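Local coordinates for protein fumarate lyase (Mesorhizobium sp., PDB 3C8T) that belongs to the fumarate lyase superfamily of largely helical proteins and assembles as a tetramer, its precise function being unassigned, at residues Ala53-Ala58 with Lys96-Gly101; Gly399-Leu404 with Asp421-Arg426. All coordinates share one frame; numbering follows the deposited sequence.

Contact 1 (Ala53-Ala58 with Lys96-Gly101)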
loop_
_atom_site.group_PDB
_atom_site.type_symbol
_atom_site.label_atom_id
_atom_site.label_comp_id
_atom_site.label_asym_id
_atom_site.label_seq_id
_atom_site.Cartn_x
_atom_site.Cartn_y
_atom_site.Cartn_z
ATOM N N ALA A 53 -35.825 31.583 -12.433
ATOM C CA ALA A 53 -37.072 30.912 -12.812
ATOM C C ALA A 53 -36.899 30.187 -14.143
ATOM O O ALA A 53 -37.271 29.024 -14.287
ATOM C CB ALA A 53 -38.212 31.938 -12.895
ATOM N N GLY A 54 -36.305 30.887 -15.109
ATOM C CA GLY A 54 -36.060 30.352 -16.452
ATOM C C GLY A 54 -35.113 29.169 -16.373
ATOM O O GLY A 54 -35.343 28.139 -16.980
ATOM N N ILE A 55 -34.041 29.321 -15.610
ATOM C CA ILE A 55 -33.101 28.219 -15.419
ATOM C C ILE A 55 -33.804 27.026 -14.733
ATOM O O ILE A 55 -33.648 25.886 -15.166
ATOM C CB ILE A 55 -31.836 28.682 -14.615
ATOM C CG1 ILE A 55 -30.866 29.462 -15.528
ATOM C CG2 ILE A 55 -31.115 27.475 -13.918
ATOM C CD1 ILE A 55 -30.084 30.491 -14.785
ATOM N N THR A 56 -34.569 27.288 -13.670
ATOM C CA THR A 56 -35.245 26.190 -12.976
ATOM C C THR A 56 -36.146 25.412 -13.951
ATOM O O THR A 56 -36.002 24.184 -14.077
ATOM C CB THR A 56 -36.008 26.653 -11.731
ATOM O OG1 THR A 56 -35.075 27.149 -10.767
ATOM C CG2 THR A 56 -36.805 25.477 -11.106
ATOM N N ALA A 57 -37.020 26.119 -14.675
ATOM C CA ALA A 57 -37.900 25.471 -15.667
ATOM C C ALA A 57 -37.168 24.756 -16.796
ATOM O O ALA A 57 -37.567 23.656 -17.196
ATOM C CB ALA A 57 -38.937 26.466 -16.244
ATOM N N ALA A 58 -36.106 25.350 -17.328
ATOM C CA ALA A 58 -35.391 24.658 -18.412
ATOM C C ALA A 58 -34.825 23.317 -17.904
ATOM O O ALA A 58 -34.867 22.308 -18.613
ATOM C CB ALA A 58 -34.273 25.536 -18.993
ATOM N N LYS A 96 -27.873 32.637 -19.689
ATOM C CA LYS A 96 -26.693 33.461 -19.602
ATOM C C LYS A 96 -26.314 33.731 -18.145
ATOM O O LYS A 96 -25.274 34.351 -17.889
ATOM C CB LYS A 96 -26.876 34.771 -20.398
ATOM C CG LYS A 96 -26.798 34.591 -21.951
ATOM C CD LYS A 96 -25.829 33.421 -22.395
ATOM C CE LYS A 96 -24.308 33.783 -22.448
ATOM N NZ LYS A 96 -23.450 33.370 -21.247
ATOM N N TYR A 97 -27.137 33.282 -17.191
ATOM C CA TYR A 97 -26.784 33.508 -15.787
ATOM C C TYR A 97 -26.341 32.271 -15.045
ATOM O O TYR A 97 -26.159 32.308 -13.821
ATOM C CB TYR A 97 -27.906 34.187 -15.023
ATOM C CG TYR A 97 -28.263 35.547 -15.562
ATOM C CD1 TYR A 97 -27.688 36.705 -15.035
ATOM C CD2 TYR A 97 -29.174 35.663 -16.614
ATOM C CE1 TYR A 97 -28.033 37.942 -15.527
ATOM C CE2 TYR A 97 -29.520 36.872 -17.116
ATOM C CZ TYR A 97 -28.959 38.010 -16.573
ATOM O OH TYR A 97 -29.339 39.218 -17.100
ATOM N N LEU A 98 -26.150 31.200 -15.803
ATOM C CA LEU A 98 -25.730 29.910 -15.296
ATOM C C LEU A 98 -24.272 29.986 -14.851
ATOM O O LEU A 98 -23.504 30.822 -15.363
ATOM C CB LEU A 98 -25.869 28.881 -16.410
ATOM C CG LEU A 98 -26.821 27.669 -16.501
ATOM C CD1 LEU A 98 -27.784 27.462 -15.358
ATOM C CD2 LEU A 98 -27.535 27.662 -17.847
ATOM N N HIS A 99 -23.899 29.135 -13.885
ATOM C CA HIS A 99 -22.505 28.990 -13.486
ATOM C C HIS A 99 -21.948 30.375 -13.235
ATOM O O HIS A 99 -20.946 30.765 -13.832
ATOM C CB HIS A 99 -21.737 28.298 -14.622
ATOM C CG HIS A 99 -20.402 27.743 -14.233
ATOM N ND1 HIS A 99 -20.247 26.479 -13.705
ATOM C CD2 HIS A 99 -19.151 28.256 -14.360
ATOM C CE1 HIS A 99 -18.962 26.241 -13.502
ATOM N NE2 HIS A 99 -18.276 27.302 -13.895
ATOM N N TRP A 100 -22.606 31.147 -12.382
ATOM C CA TRP A 100 -22.206 32.546 -12.180
ATOM C C TRP A 100 -21.319 32.580 -10.969
ATOM O O TRP A 100 -21.786 32.343 -9.858
ATOM C CB TRP A 100 -23.462 33.382 -11.946
ATOM C CG TRP A 100 -23.294 34.870 -11.835
ATOM C CD1 TRP A 100 -23.043 35.602 -10.692
ATOM C CD2 TRP A 100 -23.423 35.818 -12.894
ATOM N NE1 TRP A 100 -22.981 36.947 -10.989
ATOM C CE2 TRP A 100 -23.224 37.109 -12.330
ATOM C CE3 TRP A 100 -23.688 35.706 -14.264
ATOM C CZ2 TRP A 100 -23.285 38.283 -13.098
ATOM C CZ3 TRP A 100 -23.746 36.867 -15.029
ATOM C CH2 TRP A 100 -23.549 38.149 -14.433
ATOM N N GLY A 101 -20.028 32.822 -11.185
ATOM C CA GLY A 101 -19.058 32.870 -10.100
ATOM C C GLY A 101 -18.507 31.509 -9.691
ATOM O O GLY A 101 -17.607 31.453 -8.868
#
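Ile55 reaches out from its helix and meets Leu98 and Tyr97 on the loop that runs past it. The main touch is apolar. CD1 of Leu98 lies 3.6 Å from CG2 of Ile55 and 3.7 Å from CG1 of Ile55, so one methyl of the leucine rests against both branches of the isoleucine. The two side chains run past each other in opposite directions. In Ile55, CG2 stands anti to the backbone N and CG1 anti to the carbonyl carbon (chi1 -78°), which offers both branches to the leucine methyl. The tip of Ile55 goes further, to the loop backbone. CD1 of Ile55 sits 4.1 Å from the backbone N of Leu98 and 4.3 Å from CB of Tyr97. The tyrosine ring leads away from the helix, and its side chain packs on Ile47 and Pro48.

The contact lies in the all-helical N-terminal part of a fumarate lyase superfamily subunit. It joins helix 49-61 to the loop between helix 80-91 and the long helix 104-140. Both of the residues that carry it, Ile55 and Leu98, are buried.

Around these two, Ile55 also packs on Ala38 of helix 23-43, and its helix meets helix 80-91 through Ala58, which packs on His90 and Ala91. Within the helix, the N of Ala58 bonds to the O of Gly54 at 2.9 Å. The loop is tied down by His99, whose ND1 is hydrogen-bonded to Glu34 OE2. From outside the subunit, Arg379 of the second subunit hydrogen-bonds the carbonyl oxygens of Lys96, Leu98 and His99, which pins the backbone on both sides of Tyr97.

Contact 2 (Gly399-Leu404 with Asp421-Arg426)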
loop_
_atom_site.group_PDB
_atom_site.type_symbol
_atom_site.label_atom_id
_atom_site.label_comp_id
_atom_site.label_asym_id
_atom_site.label_seq_id
_atom_site.Cartn_x
_atom_site.Cartn_y
_atom_site.Cartn_z
ATOM N N GLY A 399 -7.915 -40.625 26.059
ATOM C CA GLY A 399 -8.520 -39.412 26.634
ATOM C C GLY A 399 -7.916 -38.939 27.958
ATOM O O GLY A 399 -7.351 -39.720 28.742
ATOM N N LEU A 400 -8.035 -37.645 28.222
ATOM C CA LEU A 400 -7.520 -37.109 29.467
ATOM C C LEU A 400 -8.145 -37.735 30.728
ATOM O O LEU A 400 -7.416 -37.985 31.702
ATOM C CB LEU A 400 -7.598 -35.578 29.494
ATOM C CG LEU A 400 -7.048 -34.877 30.754
ATOM C CD1 LEU A 400 -5.535 -35.084 30.972
ATOM C CD2 LEU A 400 -7.418 -33.410 30.788
ATOM N N PHE A 401 -9.462 -37.981 30.724
ATOM C CA PHE A 401 -10.130 -38.605 31.898
ATOM C C PHE A 401 -9.517 -39.979 32.236
ATOM O O PHE A 401 -9.238 -40.265 33.416
ATOM C CB PHE A 401 -11.662 -38.765 31.749
ATOM C CG PHE A 401 -12.272 -39.688 32.804
ATOM C CD1 PHE A 401 -12.395 -39.270 34.128
ATOM C CD2 PHE A 401 -12.671 -40.998 32.477
ATOM C CE1 PHE A 401 -12.907 -40.117 35.123
ATOM C CE2 PHE A 401 -13.193 -41.861 33.459
ATOM C CZ PHE A 401 -13.313 -41.417 34.779
ATOM N N GLU A 402 -9.318 -40.799 31.194
ATOM C CA GLU A 402 -8.732 -42.123 31.370
ATOM C C GLU A 402 -7.284 -42.085 31.901
ATOM O O GLU A 402 -6.845 -43.026 32.528
ATOM C CB GLU A 402 -8.818 -42.981 30.102
ATOM C CG GLU A 402 -10.237 -43.222 29.467
ATOM C CD GLU A 402 -11.318 -43.861 30.384
ATOM O OE1 GLU A 402 -12.518 -43.829 29.970
ATOM O OE2 GLU A 402 -11.004 -44.408 31.479
ATOM N N VAL A 403 -6.551 -41.001 31.670
ATOM C CA VAL A 403 -5.217 -40.867 32.274
ATOM C C VAL A 403 -5.356 -40.386 33.716
ATOM O O VAL A 403 -4.812 -41.016 34.645
ATOM C CB VAL A 403 -4.296 -39.932 31.462
ATOM C CG1 VAL A 403 -2.946 -39.747 32.144
ATOM C CG2 VAL A 403 -4.070 -40.483 30.043
ATOM N N LEU A 404 -6.132 -39.317 33.923
ATOM C CA LEU A 404 -6.225 -38.655 35.245
ATOM C C LEU A 404 -6.794 -39.520 36.365
ATOM O O LEU A 404 -6.401 -39.392 37.529
ATOM C CB LEU A 404 -7.018 -37.333 35.166
ATOM C CG LEU A 404 -6.420 -36.189 34.340
ATOM C CD1 LEU A 404 -7.373 -34.995 34.374
ATOM C CD2 LEU A 404 -4.994 -35.805 34.782
ATOM N N ASP A 421 -16.962 -34.848 34.913
ATOM C CA ASP A 421 -17.579 -33.522 34.697
ATOM C C ASP A 421 -16.564 -32.463 34.146
ATOM O O ASP A 421 -16.842 -31.747 33.181
ATOM C CB ASP A 421 -18.229 -33.039 36.006
ATOM C CG ASP A 421 -19.475 -33.876 36.400
ATOM O OD1 ASP A 421 -19.991 -34.621 35.518
ATOM O OD2 ASP A 421 -19.933 -33.778 37.583
ATOM N N LEU A 422 -15.392 -32.403 34.759
ATOM C CA LEU A 422 -14.360 -31.409 34.427
ATOM C C LEU A 422 -13.701 -31.637 33.064
ATOM O O LEU A 422 -13.233 -30.690 32.442
ATOM C CB LEU A 422 -13.281 -31.361 35.517
ATOM C CG LEU A 422 -13.762 -30.848 36.880
ATOM C CD1 LEU A 422 -12.797 -31.270 37.989
ATOM C CD2 LEU A 422 -13.960 -29.337 36.853
ATOM N N THR A 423 -13.668 -32.892 32.625
ATOM C CA THR A 423 -13.135 -33.240 31.328
ATOM C C THR A 423 -14.156 -33.206 30.205
ATOM O O THR A 423 -13.790 -33.456 29.066
ATOM C CB THR A 423 -12.340 -34.589 31.343
ATOM O OG1 THR A 423 -13.166 -35.655 31.838
ATOM C CG2 THR A 423 -11.102 -34.450 32.209
ATOM N N ASP A 424 -15.419 -32.896 30.510
ATOM C CA ASP A 424 -16.450 -32.640 29.471
ATOM C C ASP A 424 -16.422 -31.174 29.054
ATOM O O ASP A 424 -16.792 -30.287 29.832
ATOM C CB ASP A 424 -17.862 -32.964 29.972
ATOM C CG ASP A 424 -18.944 -32.839 28.864
ATOM O OD1 ASP A 424 -18.719 -32.219 27.785
ATOM O OD2 ASP A 424 -20.056 -33.368 29.096
ATOM N N PRO A 425 -16.008 -30.904 27.811
ATOM C CA PRO A 425 -15.891 -29.502 27.355
ATOM C C PRO A 425 -17.178 -28.674 27.473
ATOM O O PRO A 425 -17.109 -27.451 27.664
ATOM C CB PRO A 425 -15.417 -29.643 25.889
ATOM C CG PRO A 425 -15.817 -31.011 25.500
ATOM C CD PRO A 425 -15.631 -31.848 26.749
ATOM N N ARG A 426 -18.335 -29.332 27.406
ATOM C CA ARG A 426 -19.624 -28.615 27.480
ATOM C C ARG A 426 -19.808 -27.894 28.817
ATOM O O ARG A 426 -20.601 -26.951 28.908
ATOM C CB ARG A 426 -20.803 -29.547 27.181
#
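One small polar residue, Thr423, touches Leu400, Phe401 and Leu404 of helix 400-404, although its hydroxyl is engaged elsewhere. OG1 of Thr423 lies 3.5 Å from CB of Phe401, a van der Waals touch. The same OG1 is hydrogen-bonded to the carbonyl oxygen of Leu419, four residues back. The chi1 of Thr423, 56°, puts OG1 between the backbone N and the carbonyl carbon and leaves CG2 anti to the carbonyl carbon, where the methyl faces the leucines. CG2 of Thr423 meets CD2 of Leu400 at 4.1 Å and, more loosely, CD1 of Leu404 at 4.3 Å.

The contact belongs to the C-terminal helical region of the lyase, which resembles the adenylosuccinate lyase C-terminus. It sets the short helix 400-404, with Gly399 at its N-cap position, against the end of helix 416-422 and the residue that follows. Val369 of helix 366-377 touches both Leu404 and Thr423. The Phe401 ring leads away from Thr423 and packs on Glu416, Leu419 and Arg420. Just beyond, the chain bends in an Asx turn: the N of Arg426 bonds to OD1 of Asp424 at 2.9 Å, approaching from above the carboxylate plane.

How the contacts relate
Contact 1 and contact 2 lie on opposite sides of the chain's centre. Their own centres are about 82 Å apart, and their nearest atoms about 68 Å. They share no helix or loop and belong to different regions of the subunit, one N-terminal and one C-terminal. Both are small and mainly buried, although each sits far out along the elongated subunit. Contact 1 sets a helix against a loop, and its side-chain contacts are apolar. Contact 2 sets the short helix 400-404 against Thr423, which follows Leu422 of helix 416-422, and brings a hydroxyl among apolar groups. The loop of contact 1 is gripped by a second subunit, whereas no other chain touches the segments of contact 2.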